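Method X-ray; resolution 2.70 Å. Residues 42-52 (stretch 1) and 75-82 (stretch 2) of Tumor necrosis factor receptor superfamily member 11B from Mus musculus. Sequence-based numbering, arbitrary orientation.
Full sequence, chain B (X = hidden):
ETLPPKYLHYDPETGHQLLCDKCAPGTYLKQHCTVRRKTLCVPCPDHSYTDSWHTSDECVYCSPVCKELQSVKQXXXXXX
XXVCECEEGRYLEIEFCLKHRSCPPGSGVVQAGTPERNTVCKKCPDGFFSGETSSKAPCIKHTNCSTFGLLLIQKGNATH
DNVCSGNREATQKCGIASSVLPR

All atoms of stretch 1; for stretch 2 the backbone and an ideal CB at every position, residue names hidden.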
# COMPACT_ATOMS: atom_id res chain seq x y z
N VAL B 42 0.13 37.48 -10.68
CA VAL B 42 -1.29 37.58 -10.41
C VAL B 42 -1.60 37.06 -9.01
O VAL B 42 -1.07 36.03 -8.60
CB VAL B 42 -2.10 36.77 -11.45
CG1 VAL B 42 -3.58 36.78 -11.11
CG2 VAL B 42 -1.86 37.33 -12.84
N PRO B 43 -2.46 37.77 -8.27
CA PRO B 43 -2.81 37.33 -6.91
C PRO B 43 -3.29 35.88 -6.87
O PRO B 43 -3.95 35.43 -7.81
CB PRO B 43 -3.93 38.29 -6.50
CG PRO B 43 -4.39 38.95 -7.77
CD PRO B 43 -3.18 39.00 -8.64
N CYS B 44 -2.96 35.17 -5.80
CA CYS B 44 -3.36 33.78 -5.64
C CYS B 44 -4.88 33.65 -5.65
O CYS B 44 -5.57 34.46 -5.03
CB CYS B 44 -2.81 33.20 -4.33
SG CYS B 44 -1.03 32.92 -4.32
N PRO B 45 -5.40 32.63 -6.34
CA PRO B 45 -6.85 32.40 -6.30
C PRO B 45 -7.30 31.99 -4.91
O PRO B 45 -6.46 31.74 -4.04
CB PRO B 45 -7.04 31.24 -7.29
CG PRO B 45 -5.72 30.55 -7.33
CD PRO B 45 -4.69 31.62 -7.14
N ASP B 46 -8.61 31.94 -4.69
CA ASP B 46 -9.15 31.60 -3.38
C ASP B 46 -8.69 30.22 -2.94
O ASP B 46 -8.52 29.32 -3.76
CB ASP B 46 -10.68 31.66 -3.41
CG ASP B 46 -11.30 31.64 -2.03
OD1 ASP B 46 -10.62 32.06 -1.07
OD2 ASP B 46 -12.46 31.20 -1.91
N HIS B 47 -8.47 30.06 -1.63
CA HIS B 47 -8.05 28.79 -1.05
C HIS B 47 -6.66 28.37 -1.51
O HIS B 47 -6.39 27.19 -1.71
CB HIS B 47 -9.07 27.69 -1.38
CG HIS B 47 -10.46 28.01 -0.95
ND1 HIS B 47 -11.50 28.17 -1.85
CD2 HIS B 47 -10.99 28.22 0.28
CE1 HIS B 47 -12.61 28.45 -1.19
NE2 HIS B 47 -12.33 28.50 0.10
N SER B 48 -5.77 29.35 -1.67
CA SER B 48 -4.38 29.08 -2.02
C SER B 48 -3.51 30.21 -1.50
O SER B 48 -4.02 31.24 -1.05
CB SER B 48 -4.22 28.93 -3.54
OG SER B 48 -4.62 30.11 -4.22
N TYR B 49 -2.19 30.04 -1.55
CA TYR B 49 -1.28 31.02 -0.98
C TYR B 49 0.15 30.88 -1.49
O TYR B 49 0.49 29.92 -2.17
CB TYR B 49 -1.28 30.90 0.54
CG TYR B 49 -0.48 29.72 1.05
CD1 TYR B 49 -1.07 28.47 1.18
CD2 TYR B 49 0.86 29.85 1.38
CE1 TYR B 49 -0.35 27.38 1.63
CE2 TYR B 49 1.59 28.77 1.84
CZ TYR B 49 0.98 27.54 1.96
OH TYR B 49 1.70 26.46 2.42
N THR B 50 0.97 31.86 -1.13
CA THR B 50 2.41 31.83 -1.39
C THR B 50 3.09 32.64 -0.30
O THR B 50 2.65 33.74 0.03
CB THR B 50 2.74 32.41 -2.78
OG1 THR B 50 2.36 31.49 -3.80
CG2 THR B 50 4.22 32.70 -2.90
N ASP B 51 4.16 32.10 0.27
CA ASP B 51 4.78 32.71 1.45
C ASP B 51 6.25 33.07 1.25
O ASP B 51 7.01 33.14 2.22
CB ASP B 51 4.64 31.76 2.64
CG ASP B 51 5.22 30.38 2.36
OD1 ASP B 51 6.09 30.27 1.46
OD2 ASP B 51 4.82 29.41 3.04
N SER B 52 6.65 33.29 0.01
CA SER B 52 8.03 33.68 -0.28
C SER B 52 8.19 34.09 -1.74
O SER B 52 7.28 33.88 -2.55
CB SER B 52 8.99 32.53 0.03
OG SER B 52 8.72 31.41 -0.80
N UNK B 75 -6.41 31.56 10.10
CA UNK B 75 -7.14 31.16 8.91
C UNK B 75 -6.25 31.26 7.68
O UNK B 75 -5.14 31.80 7.74
CB UNK B 75 -8.39 32.02 8.73
N UNK B 76 -6.73 30.72 6.57
CA UNK B 76 -5.97 30.72 5.32
C UNK B 76 -5.92 32.11 4.70
O UNK B 76 -6.95 32.79 4.59
CB UNK B 76 -6.58 29.73 4.33
N UNK B 77 -4.73 32.52 4.28
CA UNK B 77 -4.54 33.81 3.63
C UNK B 77 -3.70 33.63 2.37
O UNK B 77 -3.05 32.60 2.19
CB UNK B 77 -3.88 34.81 4.58
N UNK B 78 -3.71 34.63 1.49
CA UNK B 78 -2.92 34.56 0.27
C UNK B 78 -1.42 34.55 0.56
O UNK B 78 -0.63 34.19 -0.31
CB UNK B 78 -3.27 35.74 -0.64
N UNK B 79 -1.04 34.93 1.77
CA UNK B 79 0.37 34.99 2.14
C UNK B 79 0.80 33.84 3.05
O UNK B 79 1.98 33.49 3.09
CB UNK B 79 0.66 36.32 2.83
N UNK B 80 -0.14 33.24 3.77
CA UNK B 80 0.19 32.15 4.69
C UNK B 80 -0.85 31.03 4.67
O UNK B 80 -2.01 31.24 4.34
CB UNK B 80 0.33 32.70 6.11
N UNK B 81 -0.40 29.83 5.02
CA UNK B 81 -1.26 28.66 5.06
C UNK B 81 -2.13 28.64 6.31
O UNK B 81 -1.86 29.35 7.28
CB UNK B 81 -0.42 27.39 4.99
N UNK B 82 -3.17 27.82 6.28
CA UNK B 82 -3.99 27.57 7.46
C UNK B 82 -3.12 27.01 8.57
O UNK B 82 -2.21 26.21 8.32
CB UNK B 82 -5.14 26.61 7.14

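Nothing of stretch 1 lies within 5.5 Å of the ideal CB at position 75. The partner imposes no requirement there, and a polar or charged side chain would be as suitable as any; the residue is Glu75, whose side chain stays out of reach of stretch 1.

At position 76 the CA-to-CB bond points toward stretch 1, yet the ideal CB still has no neighbour within 5.5 Å. Space therefore remains for a small or medium side chain, such as serine, valine or cysteine, directed at the backbone near Ser48. Cys76 occupies it, with chi1 in the t well and SG 4.4 Å from Ser48 N; the sulfur is bonded covalently elsewhere in the structure.

Position 77 turns its CB away, so its contact with Tyr49 is made by backbone: O of 77 lies 3.0 Å from Tyr49 CB. Many side chains would fit, particularly polar ones able to fold back on the following amide. Asn77 does this, its OD1 accepting a very short hydrogen bond from the main-chain N of 78.

At position 78 the main-chain O accepts the one hydrogen bond between the stretches, with Thr50 N 2.9 Å from O of 78 and an angle of 158°, a main-chain bond that does not depend on the side chain. The CA-to-CB bond points away, but the ideal CB is 4.5 Å from Cys44 CB, and a long side chain could run along Cys44 to Pro43. Lysine, arginine, glutamine or methionine would all be plausible. The residue is Arg78, whose CD packs 3.5 Å from Cys44 O. Its guanidinium continues past Cys44, with Pro43 CB over one face and 4.0 Å from Arg78 NH1, a van der Waals contact; NH1 is hydrogen-bonded elsewhere in the structure.

At 79 the CB again points away, with Thr50 O 4.3 Å from the ideal CB. Small polar residues would suit, as would many others. Thr79 approaches largely through its main chain: CA makes a CA-H...O contact of 3.3 Å with Thr50 O, and Thr79 O lies 3.2 Å from Asp51 CB.

Position 80 directs its CB away, leaving its carbonyl C over one face of the Tyr49 ring, 3.9 Å from Tyr49 CG. Stretch 1 does not constrain the side chain, so polar, aromatic or aliphatic ones would all be possible. His80 turns back within its own segment, and His80 NE2 donates a weak 3.1 Å hydrogen bond to Glu75 O.

The ideal CB of 81 lies 3.3 Å from Tyr49 CZ, a tight approach, and its CA-to-CB bond runs sideways to the partner. A side chain leading off past the ring is favoured; alanine, serine, asparagine or aspartate could fit. In Asn81, CB sits 3.4 Å from Tyr49 CZ and CA covers the same ring face as the preceding carbonyl carbon, while OD1 accepts a weak hydrogen bond from the main-chain N of 82.

Position 82 leaves sideways with no neighbour near its ideal CB, so long or short side chains are possible. Arg82 makes no contact with stretch 1.

Stretch 2, residues 75-82: ECNRTHNR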
# COMPACT_ATOMS: atom_id res chain seq x y z
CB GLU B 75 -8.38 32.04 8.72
CG GLU B 75 -9.48 31.78 9.74
CD GLU B 75 -10.65 32.74 9.60
OE1 GLU B 75 -10.55 33.68 8.79
OE2 GLU B 75 -11.66 32.54 10.31
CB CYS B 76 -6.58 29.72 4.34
SG CYS B 76 -5.78 29.71 2.72
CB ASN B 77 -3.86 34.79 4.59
CG ASN B 77 -4.05 36.23 4.19
OD1 ASN B 77 -4.20 36.55 3.01
ND2 ASN B 77 -4.06 37.13 5.17
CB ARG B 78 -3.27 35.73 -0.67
CG ARG B 78 -4.67 35.65 -1.25
CD ARG B 78 -4.89 36.66 -2.38
NE ARG B 78 -4.70 38.04 -1.94
CZ ARG B 78 -3.59 38.76 -2.13
NH1 ARG B 78 -2.54 38.24 -2.77
NH2 ARG B 78 -3.54 40.00 -1.69
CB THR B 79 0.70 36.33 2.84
OG1 THR B 79 -0.13 36.48 4.00
CG2 THR B 79 0.48 37.50 1.90
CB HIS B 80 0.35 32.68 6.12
CG HIS B 80 -0.88 33.35 6.66
ND1 HIS B 80 -0.97 34.71 6.84
CD2 HIS B 80 -2.07 32.84 7.06
CE1 HIS B 80 -2.15 35.02 7.33
NE2 HIS B 80 -2.84 33.90 7.47
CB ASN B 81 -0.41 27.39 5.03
CG ASN B 81 -1.24 26.13 4.90
OD1 ASN B 81 -2.38 26.17 4.44
ND2 ASN B 81 -0.67 24.99 5.29
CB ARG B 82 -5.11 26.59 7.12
CG ARG B 82 -5.97 26.19 8.31
CD ARG B 82 -7.02 25.17 7.92
NE ARG B 82 -7.88 25.63 6.83
CZ ARG B 82 -7.75 25.28 5.55
NH1 ARG B 82 -6.80 24.44 5.16
NH2 ARG B 82 -8.58 25.78 4.65
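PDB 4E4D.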